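PDB 4CDB: listeriolysin O from Listeria monocytogenes, which binds cholesterol-containing host membranes and, after a major conformational change, inserts as an oligomeric pore that lyses the cell. Local coordinates for residues P8-T13 / R111-L116; R230-A235 / N352-N357; V264-S269 / G326-I331; S272-V277 / T297-N302. One frame throughout, in Å; residues are numbered along the deposited sequence.

Interaction 1. Residues P8-T13 / R111-L116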
# COMPACT_ATOMS: atom_id res chain seq x y z
N PRO A 8 -43.88 -0.23 -7.88
CA PRO A 8 -45.04 0.63 -8.12
C PRO A 8 -45.23 1.64 -6.99
O PRO A 8 -44.90 1.34 -5.84
CB PRO A 8 -46.21 -0.36 -8.14
CG PRO A 8 -45.71 -1.57 -7.41
CD PRO A 8 -44.25 -1.64 -7.74
N ALA A 9 -45.75 2.82 -7.32
CA ALA A 9 -45.94 3.87 -6.33
C ALA A 9 -47.00 3.49 -5.29
O ALA A 9 -48.04 2.92 -5.62
CB ALA A 9 -46.32 5.18 -7.02
N SER A 10 -46.71 3.80 -4.03
CA SER A 10 -47.64 3.52 -2.94
C SER A 10 -48.79 4.52 -2.94
O SER A 10 -48.60 5.69 -3.28
CB SER A 10 -46.91 3.58 -1.59
OG SER A 10 -45.82 2.67 -1.57
N PRO A 11 -50.00 4.06 -2.57
CA PRO A 11 -51.19 4.93 -2.55
C PRO A 11 -51.04 6.08 -1.56
O PRO A 11 -50.53 5.89 -0.45
CB PRO A 11 -52.30 3.98 -2.09
CG PRO A 11 -51.60 2.87 -1.38
CD PRO A 11 -50.31 2.69 -2.12
N LYS A 12 -51.47 7.28 -1.96
CA LYS A 12 -51.31 8.46 -1.12
C LYS A 12 -52.56 9.36 -1.10
O LYS A 12 -53.23 9.53 -2.12
CB LYS A 12 -50.09 9.28 -1.57
CG LYS A 12 -48.75 8.65 -1.22
CD LYS A 12 -47.59 9.50 -1.71
CE LYS A 12 -46.25 8.89 -1.32
NZ LYS A 12 -45.11 9.65 -1.89
N THR A 13 -52.86 9.91 0.07
CA THR A 13 -53.93 10.90 0.21
C THR A 13 -53.47 12.21 -0.42
O THR A 13 -52.27 12.41 -0.63
CB THR A 13 -54.27 11.13 1.70
OG1 THR A 13 -53.13 11.67 2.38
CG2 THR A 13 -54.69 9.83 2.37
N ARG A 111 -39.47 4.69 5.75
CA ARG A 111 -39.11 4.41 4.37
C ARG A 111 -40.29 3.90 3.56
O ARG A 111 -41.23 3.32 4.10
CB ARG A 111 -37.98 3.37 4.33
CG ARG A 111 -36.73 3.78 5.09
CD ARG A 111 -36.09 5.00 4.45
NE ARG A 111 -35.81 4.77 3.04
CZ ARG A 111 -34.72 4.15 2.58
NH1 ARG A 111 -33.81 3.70 3.43
NH2 ARG A 111 -34.55 3.98 1.28
N ASP A 112 -40.24 4.12 2.25
CA ASP A 112 -41.21 3.52 1.34
C ASP A 112 -40.60 2.23 0.79
O ASP A 112 -39.85 1.55 1.49
CB ASP A 112 -41.56 4.49 0.20
CG ASP A 112 -42.93 4.23 -0.40
OD1 ASP A 112 -43.42 3.08 -0.32
OD2 ASP A 112 -43.52 5.17 -0.96
N SER A 113 -40.93 1.89 -0.45
CA SER A 113 -40.45 0.65 -1.05
C SER A 113 -39.25 0.86 -1.97
O SER A 113 -39.03 1.96 -2.48
CB SER A 113 -41.57 -0.05 -1.82
OG SER A 113 -42.01 0.76 -2.90
N LEU A 114 -38.47 -0.20 -2.17
CA LEU A 114 -37.38 -0.20 -3.14
C LEU A 114 -37.20 -1.59 -3.75
O LEU A 114 -37.68 -2.58 -3.20
CB LEU A 114 -36.07 0.31 -2.53
CG LEU A 114 -35.53 -0.26 -1.21
CD1 LEU A 114 -35.00 -1.68 -1.36
CD2 LEU A 114 -34.44 0.65 -0.67
N THR A 115 -36.50 -1.65 -4.88
CA THR A 115 -36.19 -2.93 -5.50
C THR A 115 -34.71 -3.24 -5.37
O THR A 115 -33.86 -2.43 -5.77
CB THR A 115 -36.59 -2.97 -6.99
OG1 THR A 115 -37.99 -2.72 -7.12
CG2 THR A 115 -36.27 -4.33 -7.60
N LEU A 116 -34.40 -4.40 -4.81
CA LEU A 116 -33.02 -4.87 -4.72
C LEU A 116 -32.71 -5.83 -5.85
O LEU A 116 -33.57 -6.61 -6.28
CB LEU A 116 -32.77 -5.56 -3.38
CG LEU A 116 -32.81 -4.66 -2.14
CD1 LEU A 116 -32.58 -5.48 -0.88
CD2 LEU A 116 -31.79 -3.54 -2.25
O HOH W 1 -42.61 7.97 -1.49

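Interaction 2. Residues R230-A235 / N352-N357. With NA (sodium ion), chain P; ACT (acetate ion), chain D.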
# COMPACT_ATOMS: atom_id res chain seq x y z
N ARG A 230 -39.39 9.45 -3.38
CA ARG A 230 -39.78 8.04 -3.47
C ARG A 230 -39.25 7.17 -2.33
O ARG A 230 -39.87 6.18 -1.96
CB ARG A 230 -39.38 7.44 -4.82
CG ARG A 230 -40.54 7.27 -5.80
CD ARG A 230 -41.69 6.48 -5.18
NE ARG A 230 -41.67 5.07 -5.55
CZ ARG A 230 -41.33 4.07 -4.74
NH1 ARG A 230 -40.96 4.32 -3.49
NH2 ARG A 230 -41.35 2.82 -5.18
N PHE A 231 -38.09 7.54 -1.79
CA PHE A 231 -37.47 6.72 -0.75
C PHE A 231 -38.06 6.98 0.64
O PHE A 231 -37.87 6.18 1.56
CB PHE A 231 -35.95 6.93 -0.73
CG PHE A 231 -35.21 6.08 -1.72
CD1 PHE A 231 -35.87 5.07 -2.41
CD2 PHE A 231 -33.86 6.28 -1.96
CE1 PHE A 231 -35.19 4.28 -3.32
CE2 PHE A 231 -33.18 5.49 -2.87
CZ PHE A 231 -33.84 4.49 -3.56
N PHE A 232 -38.78 8.08 0.79
CA PHE A 232 -39.33 8.44 2.09
C PHE A 232 -40.74 7.90 2.29
O PHE A 232 -41.51 7.77 1.34
CB PHE A 232 -39.33 9.96 2.25
CG PHE A 232 -37.96 10.57 2.19
CD1 PHE A 232 -37.12 10.51 3.29
CD2 PHE A 232 -37.52 11.19 1.04
CE1 PHE A 232 -35.85 11.06 3.23
CE2 PHE A 232 -36.26 11.75 0.98
CZ PHE A 232 -35.42 11.68 2.07
N GLY A 233 -41.06 7.58 3.54
CA GLY A 233 -42.40 7.16 3.90
C GLY A 233 -43.40 8.28 3.67
O GLY A 233 -43.03 9.45 3.63
N LYS A 234 -44.67 7.91 3.52
CA LYS A 234 -45.71 8.88 3.17
C LYS A 234 -45.98 9.90 4.27
O LYS A 234 -46.65 10.90 4.03
CB LYS A 234 -47.00 8.15 2.80
CG LYS A 234 -47.60 7.33 3.93
CD LYS A 234 -48.77 6.51 3.44
CE LYS A 234 -49.39 5.68 4.56
NZ LYS A 234 -50.49 4.80 4.08
N ALA A 235 -45.47 9.64 5.47
CA ALA A 235 -45.68 10.55 6.59
C ALA A 235 -44.55 11.56 6.75
O ALA A 235 -44.63 12.46 7.58
CB ALA A 235 -45.88 9.77 7.88
N ASN A 352 -25.11 7.40 -3.98
CA ASN A 352 -25.64 8.36 -4.94
C ASN A 352 -26.37 9.48 -4.23
O ASN A 352 -27.10 9.24 -3.27
CB ASN A 352 -26.61 7.67 -5.91
CG ASN A 352 -25.92 6.70 -6.85
OD1 ASN A 352 -24.75 6.35 -6.66
ND2 ASN A 352 -26.64 6.25 -7.87
N PHE A 353 -26.17 10.72 -4.69
CA PHE A 353 -26.93 11.85 -4.18
C PHE A 353 -28.40 11.65 -4.54
O PHE A 353 -28.71 11.21 -5.64
CB PHE A 353 -26.40 13.16 -4.75
CG PHE A 353 -25.04 13.55 -4.25
CD1 PHE A 353 -24.88 14.06 -2.97
CD2 PHE A 353 -23.92 13.41 -5.06
CE1 PHE A 353 -23.62 14.42 -2.50
CE2 PHE A 353 -22.66 13.77 -4.59
CZ PHE A 353 -22.51 14.28 -3.31
N LEU A 354 -29.30 11.98 -3.62
CA LEU A 354 -30.72 11.80 -3.86
C LEU A 354 -31.26 12.80 -4.88
O LEU A 354 -32.28 12.56 -5.51
CB LEU A 354 -31.51 11.91 -2.55
CG LEU A 354 -32.26 10.66 -2.10
CD1 LEU A 354 -33.12 10.95 -0.88
CD2 LEU A 354 -33.10 10.10 -3.24
N LYS A 355 -30.56 13.92 -5.04
CA LYS A 355 -31.04 14.99 -5.90
C LYS A 355 -31.11 14.60 -7.37
O LYS A 355 -32.14 14.81 -8.02
CB LYS A 355 -30.17 16.24 -5.73
CG LYS A 355 -30.61 17.42 -6.58
CD LYS A 355 -29.75 18.64 -6.30
CE LYS A 355 -30.16 19.83 -7.15
NZ LYS A 355 -29.34 21.04 -6.86
N ASP A 356 -30.04 14.03 -7.90
CA ASP A 356 -29.98 13.70 -9.32
C ASP A 356 -29.48 12.29 -9.56
O ASP A 356 -29.08 11.95 -10.68
CB ASP A 356 -29.09 14.71 -10.05
CG ASP A 356 -27.69 14.79 -9.46
OD1 ASP A 356 -27.50 14.32 -8.32
OD2 ASP A 356 -26.78 15.33 -10.13
N ASN A 357 -29.48 11.46 -8.51
CA ASN A 357 -28.98 10.09 -8.59
C ASN A 357 -27.54 10.01 -9.08
O ASN A 357 -27.11 8.99 -9.63
CB ASN A 357 -29.90 9.22 -9.46
CG ASN A 357 -31.29 9.06 -8.88
OD1 ASN A 357 -31.45 8.71 -7.71
ND2 ASN A 357 -32.31 9.33 -9.69
NA NA P . -26.31 15.95 -6.58
C ACT D . -26.28 19.17 -7.62
O ACT D . -26.73 20.10 -6.92
OXT ACT D . -26.89 18.09 -7.77
CH3 ACT D . -24.97 19.36 -8.34

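Interaction 3. Residues V264-S269 / G326-I331. With NA (sodium ion), chain N.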
# COMPACT_ATOMS: atom_id res chain seq x y z
N VAL A 264 -8.79 -9.15 2.83
CA VAL A 264 -7.54 -9.41 3.52
C VAL A 264 -6.66 -8.16 3.49
O VAL A 264 -6.32 -7.67 2.41
CB VAL A 264 -6.77 -10.57 2.87
CG1 VAL A 264 -5.48 -10.84 3.63
CG2 VAL A 264 -7.63 -11.82 2.84
N TYR A 265 -6.32 -7.65 4.66
CA TYR A 265 -5.36 -6.55 4.76
C TYR A 265 -3.99 -7.11 5.11
O TYR A 265 -3.87 -7.97 5.98
CB TYR A 265 -5.80 -5.53 5.81
CG TYR A 265 -6.93 -4.62 5.38
CD1 TYR A 265 -6.68 -3.49 4.62
CD2 TYR A 265 -8.24 -4.90 5.75
CE1 TYR A 265 -7.72 -2.65 4.22
CE2 TYR A 265 -9.28 -4.07 5.36
CZ TYR A 265 -9.01 -2.95 4.60
OH TYR A 265 -10.05 -2.13 4.21
N LEU A 266 -2.96 -6.62 4.43
CA LEU A 266 -1.61 -7.14 4.62
C LEU A 266 -0.62 -6.06 5.02
O LEU A 266 -0.69 -4.93 4.54
CB LEU A 266 -1.11 -7.83 3.35
CG LEU A 266 -1.82 -9.12 2.95
CD1 LEU A 266 -1.25 -9.65 1.64
CD2 LEU A 266 -1.69 -10.16 4.04
N LYS A 267 0.30 -6.42 5.91
CA LYS A 267 1.40 -5.55 6.29
C LYS A 267 2.72 -6.27 6.05
O LYS A 267 3.16 -7.07 6.89
CB LYS A 267 1.28 -5.14 7.76
CG LYS A 267 2.42 -4.27 8.28
CD LYS A 267 2.96 -4.85 9.58
CE LYS A 267 3.54 -3.77 10.48
NZ LYS A 267 3.94 -4.33 11.80
N LEU A 268 3.33 -6.02 4.90
CA LEU A 268 4.63 -6.61 4.57
C LEU A 268 5.74 -5.72 5.11
O LEU A 268 5.67 -4.50 4.97
CB LEU A 268 4.77 -6.78 3.06
CG LEU A 268 4.29 -8.08 2.40
CD1 LEU A 268 2.94 -8.54 2.95
CD2 LEU A 268 4.21 -7.90 0.89
N SER A 269 6.75 -6.32 5.73
CA SER A 269 7.82 -5.55 6.36
C SER A 269 9.18 -6.24 6.29
O SER A 269 9.25 -7.47 6.29
CB SER A 269 7.47 -5.23 7.81
OG SER A 269 7.27 -6.42 8.56
N GLY A 326 7.59 -15.97 2.79
CA GLY A 326 7.57 -17.17 1.97
C GLY A 326 6.35 -18.03 2.23
O GLY A 326 5.98 -18.87 1.41
N ASP A 327 5.71 -17.81 3.37
CA ASP A 327 4.57 -18.63 3.78
C ASP A 327 3.23 -18.03 3.37
O ASP A 327 2.17 -18.49 3.80
CB ASP A 327 4.60 -18.86 5.29
CG ASP A 327 5.96 -19.31 5.79
OD1 ASP A 327 6.70 -19.93 5.00
OD2 ASP A 327 6.29 -19.03 6.96
N LEU A 328 3.26 -17.00 2.52
CA LEU A 328 2.03 -16.45 1.96
C LEU A 328 1.53 -17.36 0.85
O LEU A 328 1.93 -18.53 0.77
CB LEU A 328 2.24 -15.03 1.43
CG LEU A 328 1.93 -13.90 2.42
CD1 LEU A 328 1.84 -12.57 1.69
CD2 LEU A 328 0.62 -14.19 3.13
N ARG A 329 0.65 -16.84 -0.00
CA ARG A 329 0.04 -17.61 -1.09
C ARG A 329 -0.81 -18.78 -0.59
O ARG A 329 -1.34 -19.55 -1.39
CB ARG A 329 1.10 -18.09 -2.09
CG ARG A 329 1.67 -16.98 -2.97
CD ARG A 329 1.00 -16.99 -4.33
NE ARG A 329 -0.42 -16.66 -4.27
CZ ARG A 329 -1.29 -16.94 -5.23
NH1 ARG A 329 -0.89 -17.56 -6.33
NH2 ARG A 329 -2.56 -16.60 -5.09
N ASP A 330 -0.92 -18.91 0.72
CA ASP A 330 -1.80 -19.89 1.34
C ASP A 330 -3.04 -19.16 1.83
O ASP A 330 -4.17 -19.61 1.64
CB ASP A 330 -1.10 -20.58 2.51
CG ASP A 330 0.22 -21.23 2.11
OD1 ASP A 330 0.40 -21.52 0.91
OD2 ASP A 330 1.06 -21.45 3.00
N ILE A 331 -2.81 -18.01 2.47
CA ILE A 331 -3.88 -17.14 2.92
C ILE A 331 -4.61 -16.56 1.71
O ILE A 331 -5.84 -16.57 1.64
CB ILE A 331 -3.34 -15.98 3.79
CG1 ILE A 331 -2.96 -16.47 5.19
CG2 ILE A 331 -4.36 -14.86 3.90
CD1 ILE A 331 -1.58 -17.10 5.28
NA NA N . -9.47 -0.08 2.90
O HOH W 2 -9.25 -0.60 0.38

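Interaction 4. Residues S272-V277 / T297-N302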
# COMPACT_ATOMS: atom_id res chain seq x y z
N SER A 272 15.55 -4.75 5.30
CA SER A 272 16.40 -4.54 4.14
C SER A 272 16.38 -3.09 3.65
O SER A 272 15.35 -2.42 3.68
CB SER A 272 15.97 -5.47 3.00
OG SER A 272 16.64 -5.13 1.80
N HIS A 273 17.54 -2.61 3.21
CA HIS A 273 17.66 -1.26 2.69
C HIS A 273 17.65 -1.27 1.17
O HIS A 273 17.85 -0.24 0.53
CB HIS A 273 18.94 -0.60 3.20
CG HIS A 273 19.05 -0.55 4.69
ND1 HIS A 273 18.72 0.56 5.43
CD2 HIS A 273 19.47 -1.48 5.59
CE1 HIS A 273 18.92 0.32 6.71
NE2 HIS A 273 19.37 -0.92 6.83
N SER A 274 17.42 -2.44 0.59
CA SER A 274 17.45 -2.61 -0.86
C SER A 274 16.38 -1.79 -1.58
O SER A 274 15.34 -1.45 -1.01
CB SER A 274 17.31 -4.09 -1.23
OG SER A 274 17.26 -4.25 -2.64
N THR A 275 16.64 -1.49 -2.85
CA THR A 275 15.71 -0.72 -3.67
C THR A 275 14.79 -1.65 -4.46
O THR A 275 14.00 -1.20 -5.29
CB THR A 275 16.46 0.20 -4.64
OG1 THR A 275 15.53 1.03 -5.35
CG2 THR A 275 17.27 -0.62 -5.64
N LYS A 276 14.90 -2.95 -4.20
CA LYS A 276 14.12 -3.96 -4.91
C LYS A 276 13.02 -4.57 -4.05
O LYS A 276 12.37 -5.53 -4.46
CB LYS A 276 15.04 -5.07 -5.42
CG LYS A 276 15.82 -4.72 -6.67
CD LYS A 276 16.65 -5.92 -7.13
CE LYS A 276 17.16 -5.73 -8.55
NZ LYS A 276 17.99 -4.50 -8.69
N VAL A 277 12.81 -4.00 -2.87
CA VAL A 277 11.85 -4.54 -1.91
C VAL A 277 10.43 -4.65 -2.48
O VAL A 277 9.75 -5.65 -2.28
CB VAL A 277 11.84 -3.72 -0.60
CG1 VAL A 277 10.75 -4.20 0.33
CG2 VAL A 277 13.20 -3.81 0.08
N THR A 297 15.15 -13.13 -3.61
CA THR A 297 15.01 -14.31 -2.77
C THR A 297 15.51 -14.03 -1.35
O THR A 297 14.96 -14.55 -0.38
CB THR A 297 15.77 -15.52 -3.36
OG1 THR A 297 15.40 -15.70 -4.73
CG2 THR A 297 15.46 -16.79 -2.59
N ASN A 298 16.54 -13.20 -1.24
CA ASN A 298 17.11 -12.86 0.06
C ASN A 298 16.20 -11.91 0.84
O ASN A 298 16.02 -12.08 2.05
CB ASN A 298 18.50 -12.24 -0.10
CG ASN A 298 19.36 -12.41 1.14
OD1 ASN A 298 19.31 -11.59 2.06
ND2 ASN A 298 20.15 -13.47 1.17
N ILE A 299 15.64 -10.93 0.15
CA ILE A 299 14.71 -9.99 0.78
C ILE A 299 13.51 -10.74 1.35
O ILE A 299 13.12 -10.53 2.50
CB ILE A 299 14.23 -8.91 -0.22
CG1 ILE A 299 15.40 -8.03 -0.65
CG2 ILE A 299 13.13 -8.06 0.40
CD1 ILE A 299 15.01 -6.91 -1.60
N ILE A 300 12.94 -11.63 0.54
CA ILE A 300 11.78 -12.44 0.95
C ILE A 300 12.09 -13.31 2.16
O ILE A 300 11.27 -13.42 3.08
CB ILE A 300 11.27 -13.31 -0.22
CG1 ILE A 300 10.70 -12.41 -1.33
CG2 ILE A 300 10.20 -14.29 0.25
CD1 ILE A 300 10.12 -13.16 -2.50
N LYS A 301 13.27 -13.92 2.16
CA LYS A 301 13.72 -14.75 3.28
C LYS A 301 13.76 -13.95 4.59
O LYS A 301 13.48 -14.49 5.66
CB LYS A 301 15.10 -15.34 2.98
CG LYS A 301 15.68 -16.19 4.10
CD LYS A 301 14.83 -17.43 4.35
CE LYS A 301 15.35 -18.23 5.54
NZ LYS A 301 15.23 -17.48 6.82
N ASN A 302 14.11 -12.67 4.48
CA ASN A 302 14.23 -11.81 5.65
C ASN A 302 13.07 -10.82 5.78
O ASN A 302 13.21 -9.75 6.37
CB ASN A 302 15.57 -11.07 5.64
CG ASN A 302 16.74 -12.00 5.38
OD1 ASN A 302 17.28 -12.62 6.30
ND2 ASN A 302 17.15 -12.10 4.12

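Interaction 1. Residues P8-T13 / R111-L116
S10 meets D112 through one short hydrogen bond, and the aspartate can be followed outward atom by atom. Its CB points at residues 8-13, and D112 CB also packs against the carbonyl oxygens of R230 and F232. CG stands anti to the backbone N (chi1 -155°), which brings the carboxylate up to the serine; D112 CG itself lies 3.5 Å from S10 OG. At the tip, D112 OD1 accepts from S10 OG at 2.7 Å through its syn lone pair, the one that faces OD2. D112 OD1 also takes a weak, bent bond from its neighbour's amide, S113 N, at 2.8 Å and 122°. D112 OD2 lies 3.8 Å from S10 CB and has a water 3.0 Å away, with R230 as a long, weak ionic partner. Residues 8-11 run in a polyproline II conformation, the natural shape of the proline-rich, PEST-like segment near the N terminus of listeriolysin O, here laid against the chain just ahead of strand 114-118. Serine suits this extended path because its short hydroxyl can donate to a carboxylate lying close to the chain. K12, extended beyond CG, brings NZ to 3.0 Å from that same water, which lies between lysine and aspartate and may link them, K12 NZ and D112 OD2 being 4.8 Å apart. S113 OG keeps 4.2 Å from P8 O and is bonded instead to R230.

Interaction 2. Residues R230-A235 / N352-N357
K355 NZ is gripped by two oxygens: it donates to acetate O at 2.8 Å and to the carbonyl of L30. Its side chain is fully extended, and K355 CD passes 3.3 Å from acetate OXT. That OXT also binds a sodium ion at 2.5 Å, to which D356 OD1 adds a bond of 2.7 Å; Y32 completes the protein's share of the site. The acetate is probably from the crystallisation liquor, so this cluster need not exist in solution. Across the contact itself the chemistry is entirely apolar. L354, just beyond strand 345-353, sends its two methyls to two rings: L354 CD1 sits 3.7 Å from F232 CE2, and L354 CD2 sits 4.1 Å from F231 CD2. Both approaches are oblique to the rings. A branched leucine suits the place, since its fork can serve two consecutive phenylalanines whose rings diverge. F232 is backed by I23 and I27 of helix 14-28, whereas F231 meets Y254 edge-to-face, so the leucine lies in a small core joining the 230-235 loop, the strand end and that helix. With dispersion and water exclusion as its forces, this buried contact is non-directional, the charged groups of K355 and D356 being turned to sodium and acetate, away from the phenylalanines.

Interaction 3. Residues V264-S269 / G326-I331
Residues 264-269 form an extended strand past which the irregular loop 326-331 runs, with CA atoms 8.6 Å apart at V264 and I331 and 10.3 Å apart at L266 and L328, separations that side chains must bridge. They do so with methyl groups. V264 CG1 stands anti to the backbone N (chi1 -179°), which sends that branch across the gap to I331 CG2 at 4.2 Å; the two side chains cross at about a right angle. Further along, L328 CD1 serves two residues of the strand, lying 4.3 Å from L266 CD1 and 4.4 Å from L268 CD1. These are ordinary, unstrained van der Waals contacts, and F305 of strand 303-310 touches both L268 and L328 to help close the cluster. Beta-branched valine and the leucines suit a strand face that must shed water. R329, between L328 and I331, has a left-handed backbone conformation and an exposed side chain. Y265 projects from the other face of the strand, and Y265 OH binds a sodium ion at 2.5 Å, the metal lying in the ring plane at its edge. Water 2, Q78 and the backbone of F183 are the other ligands. The loop therefore packs on part of one face of the large antiparallel sheet, while the metal links the opposite face to helix 176-183, part of a membrane-inserting region: the central sheet with flanking helices of the cholesterol-dependent cytolysin fold.

Interaction 4. Residues S272-V277 / T297-N302
I299 carries the packing with residues 272-277, reaching out from helix 294-301 into the curve of that loop. Its CG1 branch stands anti to the carbonyl carbon (chi1 -65°) and continues extended, placing CD1 well forward of the helix. There I299 CD1 meets V277 CG2 at 4.0 Å, the two side chains crossing at about a right angle, and lies 3.9 Å from both K276 C and V277 N. Aliphatic carbons also touch the serines: S274 CB is 3.7 Å and S274 OG 3.6 Å from I299 CD1, and S272 OG is 4.0 Å from I299 CG1. A280 of helix 277-286 also touches the isoleucine. The hydrogen bonds serve the shape of the loop. S272 OG accepts from S274 N at 3.1 Å, and S274 OG accepts from K276 N, two successive ST turns that curl the backbone round the methyl. Serine fits both posts, being small enough to lie against the isoleucine and able to receive an amide two residues on. Q207 binds the carbonyls of S272 and S274, fixing the outside of the curve, and K276 then takes the N-cap position of helix 277-286. The arrangement belongs to a helical bundle of the soluble toxin. Helix 294-301 and most of helix 277-286 lie in regions assigned as transmembrane beta strands, so this packing is probably lost when, as in the cholesterol-dependent cytolysin family, the helices refold into a membrane-spanning hairpin.

In the fold
From the N terminus, interaction 1 comes first: it closes the loop between 8-13 and 111-116, tying the proline-rich leader to the residues just ahead of strand 114-118. Interaction 2 opens later, at 230, and closes at 357; inside its loop lies interaction 3 (264-331), and inside that interaction 4 (272-302), so the last three nest without crossing. Although in series, interactions 1 and 2 adjoin, R111 NE probably bonding F231 O at 2.9 Å, and gather one end of the molecule around helix 14-28. Interactions 3 and 4 touch through G326 and I300, joining the sheet's covering loop to helices whose residues are assigned to membrane-spanning strands. Interactions 1, 2 and 3 reach the same sheet.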